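Local atomic coordinates of multicopper oxidase (Arthrobacter sp. FB24, PDB entry 3GDC), a protein that probably couples the one-electron oxidation of phenol-like substrates to the reduction of dioxygen to water, using copper centres of the laccase type. Residues 76-81 and 90-95; 108-113 and 133-138; 173-176 and 180-183; 217-222 and 273-278. All blocks are in the same frame, centred on the assembly; numbering follows the deposited sequence.

The four contacts follow one another along the chain. Interactions 1 and 2 lie in the first cupredoxin-like half, interactions 3 and 4 in the second. Interactions 1 and 2 have centres about 13 Å apart and touch, through Phe80 against Ile111 and His91 against His134. Interactions 3 and 4 have centres about 14 Å apart. They meet where Tyr183 of strand 182-185 packs on Phe275 of helix 273-276 and its backbone N probably bonds to Leu278 O just beyond. Interactions 1 and 4 lie on opposite sides of the chain's centre, their centres about 29 Å apart. Their His93 and His222 serve copper sites completed by histidines of a neighbouring subunit, so the trimer completes these sites.

Interaction 1: 76-81 and 90-95; sequences LRIHFT and IHFHGV. With CU (copper (II) ion), chain E.
This is a buried, wholly apolar side-chain contact in the core of the first cupredoxin-like half, between strand 75-82 and the segment 90-95 that carries copper ligands. Ile90 lies across Phe80. Its CG1 sits over one face of the Phe80 ring, 3.9 Å from the centroid and 13° off the ring normal, a CH-pi contact. The methyl CD1 of Ile90 reaches further toward the root of the ring and comes 3.5 Å from Phe80 CD1. At chi1 180° the Phe80 ring extends away from its own backbone N, which turns a face to Ile90. The same Ile90 methyl also touches Ile78, with Ile90 CD1 3.9 Å from Ile78 CG2. These two isoleucines cross at about a right angle. Ile78 uses its other branch for Phe92: Ile78 CG1 lies 3.6 Å from Phe92 CZ and approaches the ring obliquely. Phe92 also meets the rings of Phe121 and Phe150 edge-to-face.

Along 90-95 the buried apolar Ile90 and Phe92 are interleaved with the ligands His91 and His93. NE2 of His93 binds copper at 2.0 Å. His132 of the same chain and His271 of a second subunit complete that site. One short segment thus joins a hydrophobic core to copper, as in the His-X-His motifs of the trinuclear cluster of multicopper oxidases.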
loop_
_atom_site.group_PDB
_atom_site.type_symbol
_atom_site.label_atom_id
_atom_site.label_comp_id
_atom_site.label_asym_id
_atom_site.label_seq_id
_atom_site.Cartn_x
_atom_site.Cartn_y
_atom_site.Cartn_z
ATOM N N LEU A 76 -6.185 -12.406 -29.720
ATOM C CA LEU A 76 -7.297 -11.500 -29.387
ATOM C C LEU A 76 -7.457 -10.366 -30.385
ATOM O O LEU A 76 -6.467 -9.816 -30.882
ATOM C CB LEU A 76 -7.126 -10.910 -27.971
ATOM C CG LEU A 76 -6.832 -11.862 -26.804
ATOM C CD1 LEU A 76 -6.840 -11.096 -25.477
ATOM C CD2 LEU A 76 -7.819 -13.017 -26.746
ATOM N N ARG A 77 -8.711 -10.023 -30.659
ATOM C CA ARG A 77 -9.058 -8.856 -31.464
ATOM C C ARG A 77 -10.179 -8.095 -30.775
ATOM O O ARG A 77 -11.258 -8.649 -30.519
ATOM C CB ARG A 77 -9.508 -9.262 -32.873
ATOM C CG ARG A 77 -8.402 -9.841 -33.732
ATOM C CD ARG A 77 -8.903 -10.108 -35.141
ATOM N NE ARG A 77 -7.911 -10.861 -35.903
ATOM C CZ ARG A 77 -8.167 -11.521 -37.029
ATOM N NH1 ARG A 77 -9.395 -11.537 -37.540
ATOM N NH2 ARG A 77 -7.191 -12.173 -37.640
ATOM N N ILE A 78 -9.916 -6.829 -30.466
ATOM C CA ILE A 78 -10.942 -5.946 -29.932
ATOM C C ILE A 78 -11.255 -4.888 -30.964
ATOM O O ILE A 78 -10.417 -4.038 -31.252
ATOM C CB ILE A 78 -10.488 -5.274 -28.617
ATOM C CG1 ILE A 78 -10.187 -6.335 -27.545
ATOM C CG2 ILE A 78 -11.513 -4.246 -28.157
ATOM C CD1 ILE A 78 -11.388 -6.947 -26.942
ATOM N N HIS A 79 -12.459 -4.962 -31.522
ATOM C CA HIS A 79 -12.910 -4.034 -32.559
ATOM C C HIS A 79 -13.562 -2.850 -31.879
ATOM O O HIS A 79 -14.727 -2.914 -31.469
ATOM C CB HIS A 79 -13.910 -4.723 -33.497
ATOM C CG HIS A 79 -13.396 -6.005 -34.072
ATOM N ND1 HIS A 79 -12.478 -6.039 -35.099
ATOM C CD2 HIS A 79 -13.648 -7.296 -33.749
ATOM C CE1 HIS A 79 -12.183 -7.296 -35.384
ATOM N NE2 HIS A 79 -12.879 -8.078 -34.577
ATOM N N PHE A 80 -12.786 -1.785 -31.744
ATOM C CA PHE A 80 -13.192 -0.584 -31.032
ATOM C C PHE A 80 -13.802 0.430 -31.985
ATOM O O PHE A 80 -13.225 0.721 -33.033
ATOM C CB PHE A 80 -11.975 0.032 -30.327
ATOM C CG PHE A 80 -12.285 1.289 -29.554
ATOM C CD1 PHE A 80 -13.320 1.315 -28.619
ATOM C CD2 PHE A 80 -11.521 2.438 -29.745
ATOM C CE1 PHE A 80 -13.595 2.478 -27.884
ATOM C CE2 PHE A 80 -11.784 3.601 -29.020
ATOM C CZ PHE A 80 -12.826 3.623 -28.090
ATOM N N THR A 81 -14.977 0.944 -31.632
ATOM C CA THR A 81 -15.575 2.080 -32.335
ATOM C C THR A 81 -15.851 3.189 -31.327
ATOM O O THR A 81 -16.376 2.929 -30.235
ATOM C CB THR A 81 -16.882 1.701 -33.068
ATOM O OG1 THR A 81 -16.605 0.706 -34.055
ATOM C CG2 THR A 81 -17.514 2.922 -33.768
ATOM N N ILE A 90 -8.409 2.558 -26.181
ATOM C CA ILE A 90 -8.373 1.508 -25.172
ATOM C C ILE A 90 -6.924 1.133 -24.939
ATOM O O ILE A 90 -6.217 0.682 -25.860
ATOM C CB ILE A 90 -9.154 0.219 -25.540
ATOM C CG1 ILE A 90 -10.573 0.523 -26.040
ATOM C CG2 ILE A 90 -9.172 -0.748 -24.333
ATOM C CD1 ILE A 90 -11.360 -0.730 -26.492
ATOM N N HIS A 91 -6.491 1.323 -23.698
ATOM C CA HIS A 91 -5.198 0.873 -23.258
ATOM C C HIS A 91 -5.360 -0.373 -22.388
ATOM O O HIS A 91 -6.023 -0.338 -21.341
ATOM C CB HIS A 91 -4.492 1.977 -22.471
ATOM C CG HIS A 91 -3.262 1.501 -21.786
ATOM N ND1 HIS A 91 -2.148 1.074 -22.477
ATOM C CD2 HIS A 91 -2.985 1.326 -20.474
ATOM C CE1 HIS A 91 -1.225 0.686 -21.619
ATOM N NE2 HIS A 91 -1.709 0.821 -20.397
ATOM N N PHE A 92 -4.762 -1.476 -22.815
ATOM C CA PHE A 92 -4.842 -2.718 -22.060
ATOM C C PHE A 92 -3.652 -2.888 -21.120
ATOM O O PHE A 92 -2.527 -2.511 -21.454
ATOM C CB PHE A 92 -4.900 -3.924 -23.011
ATOM C CG PHE A 92 -6.257 -4.176 -23.574
ATOM C CD1 PHE A 92 -7.103 -5.120 -22.985
ATOM C CD2 PHE A 92 -6.701 -3.475 -24.691
ATOM C CE1 PHE A 92 -8.373 -5.362 -23.505
ATOM C CE2 PHE A 92 -7.981 -3.712 -25.215
ATOM C CZ PHE A 92 -8.809 -4.651 -24.615
ATOM N N HIS A 93 -3.908 -3.464 -19.949
ATOM C CA HIS A 93 -2.846 -3.963 -19.091
ATOM C C HIS A 93 -2.600 -5.391 -19.541
ATOM O O HIS A 93 -3.459 -6.255 -19.404
ATOM C CB HIS A 93 -3.249 -3.907 -17.612
ATOM C CG HIS A 93 -3.148 -2.542 -17.006
ATOM N ND1 HIS A 93 -2.385 -2.287 -15.887
ATOM C CD2 HIS A 93 -3.699 -1.358 -17.364
ATOM C CE1 HIS A 93 -2.486 -1.010 -15.569
ATOM N NE2 HIS A 93 -3.272 -0.420 -16.455
ATOM N N GLY A 94 -1.444 -5.624 -20.141
ATOM C CA GLY A 94 -1.126 -6.925 -20.714
ATOM C C GLY A 94 0.037 -6.704 -21.660
ATOM O O GLY A 94 0.422 -5.563 -21.893
ATOM N N VAL A 95 0.601 -7.787 -22.181
ATOM C CA VAL A 95 1.749 -7.684 -23.088
ATOM C C VAL A 95 1.253 -7.521 -24.524
ATOM O O VAL A 95 0.410 -8.295 -24.991
ATOM C CB VAL A 95 2.746 -8.871 -22.913
ATOM C CG1 VAL A 95 3.826 -8.848 -23.997
ATOM C CG2 VAL A 95 3.390 -8.820 -21.539
HETATM CU CU CU E . -3.705 1.549 -16.199
#

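Interaction 2: 108-113 and 133-138; sequences AGSIAP and CHQSPL. With CU (copper (II) ion), chain D; CU (copper (II) ion), chain O.
Ser110 and Gln135 join two loops by a single side-chain hydrogen bond beside a copper site. Gln135 NE2 donates to Ser110 OG at 2.7 Å. The bond is nearly straight, at 170°, and OG lies 6° out of the amide plane. Gln135 starts out extended, with CG anti to the backbone N, then bends at chi2 (73°), which carries its amide across to the serine.

The tight side is the inner one. Gln135 is buried, packs on Pro87 and Pro104, and has its CB 3.7 Å from the copper ion bound by Cys133. Its backbone N donates to Cys133 SG at 3.4 Å, and that sulfur binds the copper at 2.2 Å. The outer side is looser: Ser110 is partly exposed, and Ser136 and Pro137 beyond Gln135 lie at the surface. With an alanine here instead of Gln135, Ser110 OG would probably lose this donor, and the loop 108-113 its side-chain tie to segment 133-138.

His134, next to Cys133, binds a different copper with NE2 at 1.9 Å, together with His224 and His269 of a second subunit. His88 and His141 join Cys133 at its own copper. The cysteine with two histidines is characteristic of a type 1 copper site. The adjoining His-Cys-His sequence, 132-134, is the multicopper oxidase link between that site and the trinuclear cluster.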
loop_
_atom_site.group_PDB
_atom_site.type_symbol
_atom_site.label_atom_id
_atom_site.label_comp_id
_atom_site.label_asym_id
_atom_site.label_seq_id
_atom_site.Cartn_x
_atom_site.Cartn_y
_atom_site.Cartn_z
ATOM N N ALA A 108 -1.546 4.379 -34.236
ATOM C CA ALA A 108 -2.830 5.030 -34.525
ATOM C C ALA A 108 -3.256 6.047 -33.454
ATOM O O ALA A 108 -3.993 6.982 -33.748
ATOM C CB ALA A 108 -3.911 3.984 -34.713
ATOM N N GLY A 109 -2.798 5.862 -32.215
ATOM C CA GLY A 109 -3.040 6.855 -31.160
ATOM C C GLY A 109 -4.512 7.097 -30.857
ATOM O O GLY A 109 -5.288 6.147 -30.753
ATOM N N SER A 110 -4.888 8.369 -30.714
ATOM C CA SER A 110 -6.275 8.748 -30.405
ATOM C C SER A 110 -7.250 8.276 -31.473
ATOM O O SER A 110 -6.994 8.430 -32.675
ATOM C CB SER A 110 -6.406 10.261 -30.240
ATOM O OG SER A 110 -5.551 10.738 -29.215
ATOM N N ILE A 111 -8.355 7.681 -31.034
ATOM C CA ILE A 111 -9.416 7.293 -31.953
ATOM C C ILE A 111 -10.478 8.381 -31.925
ATOM O O ILE A 111 -11.107 8.617 -30.898
ATOM C CB ILE A 111 -10.033 5.896 -31.615
ATOM C CG1 ILE A 111 -8.946 4.814 -31.437
ATOM C CG2 ILE A 111 -11.106 5.500 -32.648
ATOM C CD1 ILE A 111 -7.867 4.727 -32.555
ATOM N N ALA A 112 -10.650 9.065 -33.056
ATOM C CA ALA A 112 -11.589 10.176 -33.152
ATOM C C ALA A 112 -13.053 9.722 -33.108
ATOM O O ALA A 112 -13.361 8.571 -33.430
ATOM C CB ALA A 112 -11.317 10.996 -34.425
ATOM N N PRO A 113 -13.966 10.626 -32.698
ATOM C CA PRO A 113 -15.399 10.328 -32.764
ATOM C C PRO A 113 -15.807 9.845 -34.156
ATOM O O PRO A 113 -15.454 10.479 -35.156
ATOM C CB PRO A 113 -16.037 11.682 -32.461
ATOM C CG PRO A 113 -15.057 12.360 -31.610
ATOM C CD PRO A 113 -13.722 11.978 -32.159
ATOM N N CYS A 133 -9.353 3.860 -20.926
ATOM C CA CYS A 133 -8.984 4.859 -21.914
ATOM C C CYS A 133 -7.678 5.546 -21.519
ATOM O O CYS A 133 -7.395 5.728 -20.326
ATOM C CB CYS A 133 -10.106 5.889 -22.085
ATOM S SG CYS A 133 -9.698 7.173 -23.283
ATOM N N HIS A 134 -6.876 5.925 -22.512
ATOM C CA HIS A 134 -5.618 6.610 -22.210
ATOM C C HIS A 134 -5.494 7.989 -22.885
ATOM O O HIS A 134 -4.392 8.519 -23.055
ATOM C CB HIS A 134 -4.424 5.700 -22.531
ATOM C CG HIS A 134 -3.230 5.953 -21.665
ATOM N ND1 HIS A 134 -2.505 7.122 -21.729
ATOM C CD2 HIS A 134 -2.635 5.192 -20.716
ATOM C CE1 HIS A 134 -1.513 7.072 -20.858
ATOM N NE2 HIS A 134 -1.574 5.911 -20.227
ATOM N N GLN A 135 -6.629 8.560 -23.271
ATOM C CA GLN A 135 -6.683 9.918 -23.804
ATOM C C GLN A 135 -6.431 10.951 -22.693
ATOM O O GLN A 135 -6.885 10.785 -21.551
ATOM C CB GLN A 135 -8.043 10.160 -24.470
ATOM C CG GLN A 135 -8.227 11.533 -25.150
ATOM C CD GLN A 135 -7.445 11.671 -26.450
ATOM O OE1 GLN A 135 -7.134 12.786 -26.890
ATOM N NE2 GLN A 135 -7.136 10.550 -27.071
ATOM N N SER A 136 -5.698 12.010 -23.030
ATOM C CA SER A 136 -5.496 13.131 -22.111
ATOM C C SER A 136 -6.626 14.151 -22.264
ATOM O O SER A 136 -7.117 14.364 -23.376
ATOM C CB SER A 136 -4.142 13.806 -22.357
ATOM O OG SER A 136 -3.080 12.873 -22.221
ATOM N N PRO A 137 -7.054 14.793 -21.155
ATOM C CA PRO A 137 -6.589 14.660 -19.766
ATOM C C PRO A 137 -6.966 13.318 -19.157
ATOM O O PRO A 137 -8.139 12.924 -19.214
ATOM C CB PRO A 137 -7.331 15.788 -19.038
ATOM C CG PRO A 137 -8.527 16.037 -19.848
ATOM C CD PRO A 137 -8.127 15.797 -21.271
ATOM N N LEU A 138 -5.971 12.639 -18.593
ATOM C CA LEU A 138 -6.109 11.273 -18.087
ATOM C C LEU A 138 -7.217 11.071 -17.054
ATOM O O LEU A 138 -7.945 10.083 -17.132
ATOM C CB LEU A 138 -4.777 10.778 -17.504
ATOM C CG LEU A 138 -3.813 9.882 -18.299
ATOM C CD1 LEU A 138 -4.239 8.402 -18.241
ATOM C CD2 LEU A 138 -3.640 10.352 -19.734
HETATM CU CU CU D . -11.298 8.654 -23.394
HETATM CU CU CU O . -0.289 5.097 -19.046
#

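Interaction 3: 173-176 and 180-183. With CA (calcium ion), chain H.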
loop_
_atom_site.group_PDB
_atom_site.type_symbol
_atom_site.label_atom_id
_atom_site.label_comp_id
_atom_site.label_asym_id
_atom_site.label_seq_id
_atom_site.Cartn_x
_atom_site.Cartn_y
_atom_site.Cartn_z
ATOM N N ASN A 173 -16.993 11.183 -9.409
ATOM C CA ASN A 173 -16.769 12.604 -9.213
ATOM C C ASN A 173 -17.914 13.345 -9.897
ATOM O O ASN A 173 -17.926 13.515 -11.124
ATOM C CB ASN A 173 -15.405 12.994 -9.797
ATOM C CG ASN A 173 -15.070 14.466 -9.600
ATOM O OD1 ASN A 173 -15.881 15.246 -9.085
ATOM N ND2 ASN A 173 -13.866 14.851 -10.007
ATOM N N THR A 174 -18.894 13.757 -9.100
ATOM C CA THR A 174 -20.132 14.312 -9.642
ATOM C C THR A 174 -20.152 15.847 -9.722
ATOM O O THR A 174 -20.904 16.406 -10.516
ATOM C CB THR A 174 -21.359 13.824 -8.848
ATOM O OG1 THR A 174 -21.271 14.305 -7.505
ATOM C CG2 THR A 174 -21.415 12.293 -8.817
ATOM N N ASP A 175 -19.341 16.525 -8.911
ATOM C CA ASP A 175 -19.435 17.989 -8.805
ATOM C C ASP A 175 -18.159 18.734 -9.206
ATOM O O ASP A 175 -17.991 19.911 -8.877
ATOM C CB ASP A 175 -19.898 18.410 -7.393
ATOM C CG ASP A 175 -18.917 18.005 -6.283
ATOM O OD1 ASP A 175 -17.701 17.839 -6.546
ATOM O OD2 ASP A 175 -19.373 17.866 -5.121
ATOM N N GLY A 176 -17.266 18.048 -9.918
ATOM C CA GLY A 176 -15.989 18.633 -10.305
ATOM C C GLY A 176 -14.972 18.604 -9.182
ATOM O O GLY A 176 -15.193 17.990 -8.132
ATOM N N ASN A 180 -13.966 12.595 -5.040
ATOM C CA ASN A 180 -15.118 11.748 -5.327
ATOM C C ASN A 180 -16.252 12.019 -4.358
ATOM O O ASN A 180 -16.007 12.334 -3.192
ATOM C CB ASN A 180 -14.717 10.285 -5.233
ATOM C CG ASN A 180 -13.739 9.888 -6.322
ATOM O OD1 ASN A 180 -12.643 9.395 -6.045
ATOM N ND2 ASN A 180 -14.125 10.128 -7.567
ATOM N N GLU A 181 -17.479 11.863 -4.836
ATOM C CA GLU A 181 -18.683 12.052 -4.014
ATOM C C GLU A 181 -19.338 10.718 -3.664
ATOM O O GLU A 181 -19.995 10.584 -2.615
ATOM C CB GLU A 181 -19.673 12.970 -4.736
ATOM C CG GLU A 181 -19.309 14.460 -4.682
ATOM C CD GLU A 181 -18.015 14.799 -5.396
ATOM O OE1 GLU A 181 -17.937 14.586 -6.625
ATOM O OE2 GLU A 181 -17.069 15.306 -4.742
ATOM N N PHE A 182 -19.156 9.727 -4.544
ATOM C CA PHE A 182 -19.645 8.370 -4.294
ATOM C C PHE A 182 -18.618 7.310 -4.691
ATOM O O PHE A 182 -17.679 7.581 -5.449
ATOM C CB PHE A 182 -20.954 8.103 -5.042
ATOM C CG PHE A 182 -22.064 9.050 -4.668
ATOM C CD1 PHE A 182 -22.828 8.822 -3.526
ATOM C CD2 PHE A 182 -22.311 10.180 -5.432
ATOM C CE1 PHE A 182 -23.846 9.716 -3.160
ATOM C CE2 PHE A 182 -23.327 11.078 -5.072
ATOM C CZ PHE A 182 -24.090 10.836 -3.937
ATOM N N TYR A 183 -18.820 6.109 -4.165
ATOM C CA TYR A 183 -17.927 4.963 -4.413
ATOM C C TYR A 183 -18.775 3.740 -4.663
ATOM O O TYR A 183 -19.911 3.657 -4.198
ATOM C CB TYR A 183 -17.007 4.727 -3.212
ATOM C CG TYR A 183 -16.115 5.909 -2.897
ATOM C CD1 TYR A 183 -14.815 5.969 -3.382
ATOM C CD2 TYR A 183 -16.583 6.988 -2.126
ATOM C CE1 TYR A 183 -13.983 7.058 -3.102
ATOM C CE2 TYR A 183 -15.769 8.083 -1.848
ATOM C CZ TYR A 183 -14.468 8.113 -2.340
ATOM O OH TYR A 183 -13.652 9.183 -2.056
HETATM CA CA CA H . -15.935 16.147 -6.836
#
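Glu181 and three residues of 173-176 meet around one calcium ion. Glu181 grips it with both carboxylate oxygens, OE1 and OE2 each 2.5 Å from the calcium ion. From the other segment come Asn173 OD1, Asp175 OD1 and the backbone oxygen of Gly176, the last at 2.4 Å from the calcium ion. Asp179, between the segments, adds its backbone O and OD1, making seven protein oxygens in all. Asp175 OD1 and Glu181 OE2 come within 3.2 Å of each other because both bind the metal. The calcium charge probably offsets the repulsion between the two carboxylates, whose planes are 38° apart.

The second shell fixes the glutamate. Thr174 N donates to Glu181 OE1 at 2.8 Å and meets it nearly along the C-O axis. Asp175 N and Thr174 OG1 add weak bonds to the same oxygen. OE1 is therefore held by the metal and by the loop at 174-175 together. Glu181 bends at chi2 (64°), which folds its carboxylate back to this loop. The Asn173 side chain has CG anti to the backbone N (chi1 -178°), with OD1 toward the metal. Its ND2 is hydrogen-bonded to Gly177 O.

Further out, Thr174 CG2 touches the edge of the Phe182 ring, 4.1 Å from Phe182 CD2. Phe182 also packs on Ile48 and Ala49 of strand 33-49. Glu181 and Phe182 both face Tyr172 in a classic beta bulge. The calcium loop thus forms the connection between strands 163-172 and 182-185, an antiparallel pair at one edge of the six-stranded sheet.

Interaction 4: 217-222 and 273-278; sequences PINSFH and TEFAEL
Phe275 turns its side chain to the strand with CG anti to its carbonyl carbon (chi1 -58°), while Asn219 swings its amide toward the ring (chi1 -150°). The ring presents its edge to two oxygens of strand 218-223. Phe275 CE2 lies 3.3 Å from the backbone oxygen of Ile218, which is in the ring plane. Phe275 CD2 lies 3.6 Å from Asn219 OD1, also near that plane. The Asn219 amide stands almost upright to the ring, the planes 84° apart.

Asn219 OD1 also accepts a hydrogen bond from Ser220 N at 2.9 Å, well short of straight, and a weak one from Trp280 NE1. ND2 of Asn219 is hydrogen-bonded to Asn211 OD1. A leucine in place of Asn219 would probably leave Ser220 N and Asn211 OD1 without these partners, and the edge of Phe275 without its second oxygen. The ring of Phe275 stacks on Tyr183, so the short helix 273-276 is joined to two sheets.

All three touching residues are buried. The hydrogens on the positive rim of the ring face oxygen atoms, which suggests a weak electrostatic attraction in addition to packing.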
loop_
_atom_site.group_PDB
_atom_site.type_symbol
_atom_site.label_atom_id
_atom_site.label_comp_id
_atom_site.label_asym_id
_atom_site.label_seq_id
_atom_site.Cartn_x
_atom_site.Cartn_y
_atom_site.Cartn_z
ATOM N N PRO A 217 -5.658 7.971 -3.523
ATOM C CA PRO A 217 -4.478 7.165 -3.866
ATOM C C PRO A 217 -4.582 5.657 -3.592
ATOM O O PRO A 217 -3.851 4.881 -4.205
ATOM C CB PRO A 217 -3.364 7.786 -3.011
ATOM C CG PRO A 217 -4.079 8.398 -1.844
ATOM C CD PRO A 217 -5.424 8.839 -2.349
ATOM N N ILE A 218 -5.461 5.238 -2.680
ATOM C CA ILE A 218 -5.533 3.816 -2.340
ATOM C C ILE A 218 -6.954 3.381 -1.995
ATOM O O ILE A 218 -7.747 4.155 -1.441
ATOM C CB ILE A 218 -4.507 3.427 -1.223
ATOM C CG1 ILE A 218 -4.322 1.903 -1.128
ATOM C CG2 ILE A 218 -4.903 4.028 0.131
ATOM C CD1 ILE A 218 -2.950 1.461 -0.617
ATOM N N ASN A 219 -7.268 2.144 -2.361
ATOM C CA ASN A 219 -8.550 1.547 -2.020
ATOM C C ASN A 219 -8.272 0.305 -1.192
ATOM O O ASN A 219 -7.136 -0.171 -1.145
ATOM C CB ASN A 219 -9.357 1.214 -3.282
ATOM C CG ASN A 219 -10.865 1.299 -3.060
ATOM O OD1 ASN A 219 -11.358 1.162 -1.928
ATOM N ND2 ASN A 219 -11.606 1.531 -4.148
ATOM N N SER A 220 -9.284 -0.202 -0.494
ATOM C CA SER A 220 -9.117 -1.450 0.230
ATOM C C SER A 220 -10.381 -2.295 0.169
ATOM O O SER A 220 -11.409 -1.868 -0.379
ATOM C CB SER A 220 -8.664 -1.204 1.677
ATOM O OG SER A 220 -9.653 -0.511 2.412
ATOM N N PHE A 221 -10.277 -3.502 0.712
ATOM C CA PHE A 221 -11.333 -4.509 0.655
ATOM C C PHE A 221 -11.256 -5.334 1.913
ATOM O O PHE A 221 -10.205 -5.908 2.214
ATOM C CB PHE A 221 -11.124 -5.429 -0.562
ATOM C CG PHE A 221 -12.139 -6.536 -0.686
ATOM C CD1 PHE A 221 -13.187 -6.439 -1.599
ATOM C CD2 PHE A 221 -12.027 -7.697 0.086
ATOM C CE1 PHE A 221 -14.129 -7.475 -1.726
ATOM C CE2 PHE A 221 -12.971 -8.727 -0.027
ATOM C CZ PHE A 221 -14.014 -8.616 -0.935
ATOM N N HIS A 222 -12.373 -5.431 2.629
ATOM C CA HIS A 222 -12.437 -6.246 3.838
ATOM C C HIS A 222 -13.724 -7.043 3.845
ATOM O O HIS A 222 -14.763 -6.522 3.471
ATOM C CB HIS A 222 -12.377 -5.357 5.094
ATOM C CG HIS A 222 -12.654 -6.095 6.369
ATOM N ND1 HIS A 222 -11.882 -7.153 6.800
ATOM C CD2 HIS A 222 -13.623 -5.936 7.302
ATOM C CE1 HIS A 222 -12.361 -7.615 7.941
ATOM N NE2 HIS A 222 -13.416 -6.892 8.269
ATOM N N THR A 273 -13.151 4.000 5.846
ATOM C CA THR A 273 -14.527 4.255 6.287
ATOM C C THR A 273 -15.283 5.303 5.455
ATOM O O THR A 273 -16.464 5.129 5.175
ATOM C CB THR A 273 -14.578 4.597 7.806
ATOM O OG1 THR A 273 -14.140 5.946 8.022
ATOM C CG2 THR A 273 -13.687 3.647 8.581
ATOM N N GLU A 274 -14.588 6.363 5.048
ATOM C CA GLU A 274 -15.112 7.383 4.142
ATOM C C GLU A 274 -15.745 6.771 2.878
ATOM O O GLU A 274 -16.821 7.197 2.439
ATOM C CB GLU A 274 -13.967 8.318 3.746
ATOM C CG GLU A 274 -14.321 9.446 2.785
ATOM C CD GLU A 274 -13.091 10.174 2.232
ATOM O OE1 GLU A 274 -13.285 11.148 1.466
ATOM O OE2 GLU A 274 -11.939 9.795 2.562
ATOM N N PHE A 275 -15.063 5.782 2.295
ATOM C CA PHE A 275 -15.519 5.184 1.040
ATOM C C PHE A 275 -16.724 4.295 1.280
ATOM O O PHE A 275 -17.658 4.269 0.476
ATOM C CB PHE A 275 -14.427 4.326 0.382
ATOM C CG PHE A 275 -13.146 5.063 0.067
ATOM C CD1 PHE A 275 -13.066 6.449 0.128
ATOM C CD2 PHE A 275 -12.018 4.344 -0.342
ATOM C CE1 PHE A 275 -11.875 7.108 -0.166
ATOM C CE2 PHE A 275 -10.821 4.992 -0.632
ATOM C CZ PHE A 275 -10.746 6.373 -0.544
ATOM N N ALA A 276 -16.657 3.527 2.364
ATOM C CA ALA A 276 -17.736 2.625 2.764
ATOM C C ALA A 276 -19.055 3.371 2.933
ATOM O O ALA A 276 -20.094 2.944 2.412
ATOM C CB ALA A 276 -17.360 1.879 4.045
ATOM N N GLU A 277 -18.996 4.501 3.635
ATOM C CA GLU A 277 -20.186 5.270 3.974
ATOM C C GLU A 277 -20.737 6.053 2.785
ATOM O O GLU A 277 -21.854 6.583 2.836
ATOM C CB GLU A 277 -19.914 6.166 5.195
ATOM C CG GLU A 277 -19.658 5.341 6.463
ATOM C CD GLU A 277 -19.996 6.078 7.752
ATOM O OE1 GLU A 277 -20.556 5.428 8.670
ATOM O OE2 GLU A 277 -19.698 7.293 7.845
ATOM N N LEU A 278 -19.965 6.081 1.694
ATOM C CA LEU A 278 -20.383 6.739 0.465
ATOM C C LEU A 278 -20.602 5.752 -0.705
ATOM O O LEU A 278 -20.637 6.153 -1.861
ATOM C CB LEU A 278 -19.424 7.868 0.097
ATOM C CG LEU A 278 -19.420 9.076 1.050
ATOM C CD1 LEU A 278 -18.308 10.053 0.699
ATOM C CD2 LEU A 278 -20.781 9.746 1.045
#